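Local coordinates for protein transcriptional regulator (GntR family) (Enterococcus faecalis, PDB 3DDV) that probably regulates transcription as a GntR-family member, with a UTRA domain of the kind that senses small-molecule effectors, at residues R36-R41 / F50-I55; R114-S119 / F127-T132. All blocks are in the same frame, centred on the assembly; numbering follows the deposited sequence.

Contact 1: R36-R41 / F50-I55; sequences RMERIR and FEVASI
Met37 with Ala53 and Arg39 with Glu51 are the hydrogen-bonded pairs of an antiparallel β hairpin formed by strands 34-43 and 46-56, inside the six-stranded antiparallel sheet of the UTRA domain. The two segments run at 159° to each other, and each of these pairs exchanges backbone bonds in both directions; Ala53 N lies 2.7 Å from Met37 O and Glu51 N 2.8 Å from Arg39 O. Between and beside them, Arg36-Ser54, Glu38-Val52 and Ile40-Phe50 are non-hydrogen-bonded pairs.

The hairpin illustrates how one strand pair serves both faces of a sheet: carbon contacts round an aromatic ring on one, an ion pair on the other. Across the pair, the contacts on the face of Arg36, Glu38, Ile40 and Phe50 are mostly made by carbon atoms. Phe50 has CG anti to its backbone N (chi1 176°), and its ring receives Ile40 CG1 at the edge, 3.9 Å from CD1. The ring crosses Glu38, two residues before Ile40 on the partner strand, with CZ 3.9 Å from Glu38 CG; Tyr103 lies nearly parallel to it. Farther along, Arg36 CG rests 3.5 Å from Ser54 OG, a hydroxyl whose stronger partner is Glu22 in helix 20-26, and Arg36 NE reaches Val52 CG1.

The face of Met37, Ala53, Arg39 and Glu51 carries the salt bridge. Met37 CG approaches Ala53 CB, while its CE sits 3.7 Å above the centre of the Arg39 guanidinium plane. That guanidinium also gives NH1 to the carbonyl of Thr69, which ties the hairpin to helix 65-70. Arg39 and Glu51 lie side by side and point the same way, Arg39 NE meeting Glu51 OE2 at 3.3 Å, the oxygen near the guanidinium plane but the nitrogen 53° out of the carboxylate plane.

Contact 2: R114-S119 / F127-T132; sequences RVRQVS and FEYVRT
Ser119 and Glu128 meet through their side chains in the β hairpin of strands 111-121 and 126-135, in the half of the UTRA sheet that ends at strand 84-95. The backbone bonding is regular at Val115-Thr132 and Gln117-Val130, where Gln117 N lies 2.7 Å from Val130 O, and it continues toward the turn with Phe127 N bonded to Ser119 O at 2.9 Å.

Polar side-chain bonding converges on one oxygen. Ser119 OG donates to Glu128 OE1 at 2.9 Å, and Gln117 NE2 adds a weak bond; Tyr73 of helix 72-80 supplies a third partner to the same atom.

Two aromatic rings pack in the turn-side half of the contact. Phe127 brings CZ to 3.6 Å from Ser119 CB, and its ring stacks on Phe121. On the face of Val118 and Tyr129, Val118 CG2 lies 4.0 Å from Tyr129 CD1. Tyr129 has CG anti to its backbone N (chi1 174°); its side chain runs beside that of Arg116, and OH comes to 3.4 Å from Arg116 CD. The Tyr129 side chain is about 3 Å from a bound magnesium ion at the nearest atoms.

Chemically, two hydrogen bonds and a weak third satisfy Glu128 OE1 in a buried setting, which would be consistent with a charged carboxylate.

From the N terminus, strand 8-16 and helix 20-26 precede contact 1, which closes a short connection of eight residues between 36-41 and 50-55. The chain then makes helices 65-70 and 72-80, strand 84-95 and helix 98-104 before contact 2 closes a second short hairpin, with seven residues between its segments. The two contacts follow in series, neither nesting nor crossing. In space they become neighbours: strand 126-135 pairs with strand 46-56, Val52 N meeting Arg131 O at 2.8 Å, so two local hairpins merge at the middle of one sheet. Within this chain, strands 8-16 and 84-95 lie outermost in it.

Contact 1: R36-R41 / F50-I55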
# COMPACT_ATOMS: atom_id res chain seq x y z
N ARG B 36 14.10 -24.24 25.76
CA ARG B 36 14.54 -23.64 24.54
C ARG B 36 15.10 -24.72 23.72
O ARG B 36 15.94 -25.48 24.20
CB ARG B 36 15.63 -22.67 24.82
CG ARG B 36 15.77 -21.67 23.73
CD ARG B 36 17.18 -21.46 23.31
NE ARG B 36 17.26 -20.15 22.75
CZ ARG B 36 17.26 -19.04 23.48
NH1 ARG B 36 17.25 -19.09 24.84
NH2 ARG B 36 17.30 -17.86 22.83
N MET B 37 14.60 -24.85 22.51
CA MET B 37 15.02 -25.92 21.62
C MET B 37 15.22 -25.42 20.20
O MET B 37 14.53 -24.49 19.74
CB MET B 37 14.08 -27.12 21.69
CG MET B 37 12.70 -26.99 21.07
SD MET B 37 11.95 -28.64 20.86
CE MET B 37 12.77 -29.23 19.37
N GLU B 38 16.24 -25.97 19.57
CA GLU B 38 16.69 -25.57 18.25
C GLU B 38 16.66 -26.79 17.40
O GLU B 38 17.07 -27.86 17.86
CB GLU B 38 18.11 -25.09 18.29
CG GLU B 38 18.23 -23.72 18.83
CD GLU B 38 19.64 -23.28 19.05
OE1 GLU B 38 20.60 -24.01 18.70
OE2 GLU B 38 19.76 -22.19 19.60
N ARG B 39 16.26 -26.65 16.15
CA ARG B 39 15.92 -27.80 15.35
C ARG B 39 16.09 -27.51 13.86
O ARG B 39 15.71 -26.45 13.40
CB ARG B 39 14.47 -28.12 15.71
CG ARG B 39 13.88 -29.32 15.09
CD ARG B 39 12.46 -29.02 14.49
NE ARG B 39 11.43 -28.78 15.50
CZ ARG B 39 10.78 -29.74 16.18
NH1 ARG B 39 11.05 -31.03 15.99
NH2 ARG B 39 9.86 -29.38 17.08
N ILE B 40 16.71 -28.43 13.12
CA ILE B 40 16.77 -28.41 11.64
C ILE B 40 15.82 -29.48 11.07
O ILE B 40 15.79 -30.59 11.56
CB ILE B 40 18.20 -28.68 11.13
CG1 ILE B 40 19.21 -27.80 11.88
CG2 ILE B 40 18.28 -28.40 9.66
CD1 ILE B 40 20.63 -28.01 11.50
N ARG B 41 15.04 -29.12 10.05
CA ARG B 41 14.19 -30.07 9.29
C ARG B 41 14.68 -30.17 7.86
O ARG B 41 15.18 -29.21 7.28
CB ARG B 41 12.71 -29.66 9.28
CG ARG B 41 12.18 -29.40 10.71
CD ARG B 41 10.65 -29.08 10.81
NE ARG B 41 9.90 -30.34 10.90
CZ ARG B 41 9.43 -30.91 12.02
NH1 ARG B 41 9.52 -30.34 13.23
NH2 ARG B 41 8.83 -32.09 11.90
N PHE B 50 15.58 -23.94 9.91
CA PHE B 50 16.12 -23.96 11.27
C PHE B 50 15.15 -23.19 12.13
O PHE B 50 14.78 -22.04 11.81
CB PHE B 50 17.45 -23.25 11.29
CG PHE B 50 18.03 -23.13 12.63
CD1 PHE B 50 18.84 -24.11 13.13
CD2 PHE B 50 17.79 -22.02 13.40
CE1 PHE B 50 19.40 -24.02 14.37
CE2 PHE B 50 18.33 -21.93 14.63
CZ PHE B 50 19.14 -22.93 15.12
N GLU B 51 14.76 -23.79 13.23
CA GLU B 51 13.76 -23.21 14.10
C GLU B 51 14.25 -23.13 15.55
O GLU B 51 14.70 -24.11 16.10
CB GLU B 51 12.52 -24.10 13.97
CG GLU B 51 11.43 -23.94 15.01
CD GLU B 51 10.26 -24.86 14.78
OE1 GLU B 51 9.50 -24.59 13.77
OE2 GLU B 51 10.09 -25.80 15.61
N VAL B 52 14.13 -21.97 16.17
CA VAL B 52 14.29 -21.86 17.61
C VAL B 52 12.90 -21.79 18.23
O VAL B 52 12.08 -20.96 17.86
CB VAL B 52 15.06 -20.56 18.02
CG1 VAL B 52 15.38 -20.58 19.50
CG2 VAL B 52 16.28 -20.48 17.23
N ALA B 53 12.65 -22.62 19.23
CA ALA B 53 11.37 -22.56 19.89
C ALA B 53 11.57 -22.41 21.40
O ALA B 53 12.40 -23.08 22.01
CB ALA B 53 10.56 -23.78 19.54
N SER B 54 10.79 -21.52 21.99
CA SER B 54 10.81 -21.32 23.42
C SER B 54 9.42 -21.53 24.02
O SER B 54 8.48 -20.89 23.62
CB SER B 54 11.36 -19.93 23.76
OG SER B 54 12.77 -19.88 23.63
N ILE B 55 9.32 -22.43 24.99
CA ILE B 55 8.06 -22.79 25.63
C ILE B 55 8.22 -22.56 27.14
O ILE B 55 9.24 -22.88 27.69
CB ILE B 55 7.76 -24.29 25.38
CG1 ILE B 55 7.71 -24.54 23.88
CG2 ILE B 55 6.47 -24.72 26.07
CD1 ILE B 55 8.32 -25.80 23.47

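Contact 2: R114-S119 / F127-T132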
# COMPACT_ATOMS: atom_id res chain seq x y z
N ARG B 114 12.09 -15.47 7.07
CA ARG B 114 12.02 -15.59 8.51
C ARG B 114 10.63 -15.47 8.97
O ARG B 114 9.94 -14.53 8.64
CB ARG B 114 12.78 -14.48 9.18
CG ARG B 114 12.91 -14.75 10.67
CD ARG B 114 13.98 -13.94 11.30
NE ARG B 114 13.37 -12.69 11.64
CZ ARG B 114 14.01 -11.53 11.65
NH1 ARG B 114 15.29 -11.48 11.34
NH2 ARG B 114 13.35 -10.40 11.97
N VAL B 115 10.22 -16.41 9.79
CA VAL B 115 8.92 -16.33 10.41
C VAL B 115 9.10 -16.38 11.89
O VAL B 115 9.70 -17.30 12.40
CB VAL B 115 8.01 -17.51 9.99
CG1 VAL B 115 6.60 -17.32 10.55
CG2 VAL B 115 8.01 -17.60 8.53
N ARG B 116 8.57 -15.39 12.58
CA ARG B 116 8.49 -15.43 14.00
C ARG B 116 7.04 -15.52 14.37
O ARG B 116 6.22 -14.76 13.88
CB ARG B 116 9.02 -14.12 14.57
CG ARG B 116 10.50 -13.83 14.35
CD ARG B 116 10.91 -12.93 15.41
NE ARG B 116 11.93 -11.95 15.07
CZ ARG B 116 13.23 -12.15 15.23
NH1 ARG B 116 13.73 -13.35 15.64
NH2 ARG B 116 14.04 -11.15 14.93
N GLN B 117 6.74 -16.38 15.32
CA GLN B 117 5.38 -16.66 15.69
C GLN B 117 5.19 -16.80 17.19
O GLN B 117 6.02 -17.41 17.83
CB GLN B 117 5.03 -17.94 15.02
CG GLN B 117 4.06 -18.80 15.73
CD GLN B 117 3.61 -19.95 14.83
OE1 GLN B 117 3.44 -19.81 13.60
NE2 GLN B 117 3.47 -21.10 15.43
N VAL B 118 4.11 -16.22 17.73
CA VAL B 118 3.61 -16.53 19.07
C VAL B 118 2.25 -17.23 18.98
O VAL B 118 1.40 -16.80 18.21
CB VAL B 118 3.42 -15.30 19.92
CG1 VAL B 118 2.95 -15.71 21.30
CG2 VAL B 118 4.69 -14.54 20.00
N SER B 119 2.03 -18.26 19.77
CA SER B 119 0.79 -19.00 19.77
C SER B 119 0.23 -18.99 21.16
O SER B 119 0.97 -19.00 22.15
CB SER B 119 1.01 -20.46 19.36
OG SER B 119 1.62 -20.55 18.10
N PHE B 127 1.99 -19.89 24.69
CA PHE B 127 2.66 -21.12 24.98
C PHE B 127 3.83 -21.42 24.06
O PHE B 127 4.46 -22.45 24.20
CB PHE B 127 1.64 -22.26 25.02
CG PHE B 127 1.11 -22.65 23.69
CD1 PHE B 127 1.79 -23.58 22.92
CD2 PHE B 127 -0.08 -22.13 23.22
CE1 PHE B 127 1.30 -23.96 21.67
CE2 PHE B 127 -0.58 -22.49 21.99
CZ PHE B 127 0.11 -23.41 21.19
N GLU B 128 4.18 -20.51 23.18
CA GLU B 128 5.15 -20.82 22.17
C GLU B 128 5.70 -19.51 21.61
O GLU B 128 4.93 -18.59 21.31
CB GLU B 128 4.40 -21.54 21.07
CG GLU B 128 5.17 -22.58 20.43
CD GLU B 128 4.46 -23.25 19.22
OE1 GLU B 128 3.59 -22.63 18.50
OE2 GLU B 128 4.88 -24.43 18.99
N TYR B 129 7.02 -19.40 21.47
CA TYR B 129 7.59 -18.31 20.69
C TYR B 129 8.56 -18.95 19.73
O TYR B 129 9.56 -19.50 20.12
CB TYR B 129 8.31 -17.33 21.60
CG TYR B 129 9.04 -16.24 20.88
CD1 TYR B 129 8.54 -15.70 19.72
CD2 TYR B 129 10.23 -15.73 21.36
CE1 TYR B 129 9.19 -14.69 19.05
CE2 TYR B 129 10.88 -14.69 20.71
CZ TYR B 129 10.35 -14.19 19.54
OH TYR B 129 10.98 -13.20 18.84
N VAL B 130 8.24 -18.93 18.46
CA VAL B 130 8.94 -19.80 17.52
C VAL B 130 9.51 -18.94 16.43
O VAL B 130 8.86 -18.01 15.94
CB VAL B 130 8.00 -20.93 16.96
CG1 VAL B 130 8.76 -21.91 16.08
CG2 VAL B 130 7.31 -21.65 18.13
N ARG B 131 10.76 -19.19 16.10
CA ARG B 131 11.46 -18.28 15.19
C ARG B 131 12.15 -19.19 14.21
O ARG B 131 13.07 -19.96 14.59
CB ARG B 131 12.46 -17.44 15.96
CG ARG B 131 11.80 -16.62 17.07
CD ARG B 131 12.68 -16.50 18.29
NE ARG B 131 12.37 -17.53 19.25
CZ ARG B 131 13.03 -17.69 20.40
NH1 ARG B 131 14.06 -16.95 20.72
NH2 ARG B 131 12.67 -18.63 21.22
N THR B 132 11.66 -19.14 12.99
CA THR B 132 12.08 -20.06 12.00
C THR B 132 12.74 -19.35 10.84
O THR B 132 12.30 -18.30 10.42
CB THR B 132 10.93 -20.81 11.51
OG1 THR B 132 10.37 -21.52 12.60
CG2 THR B 132 11.36 -21.76 10.43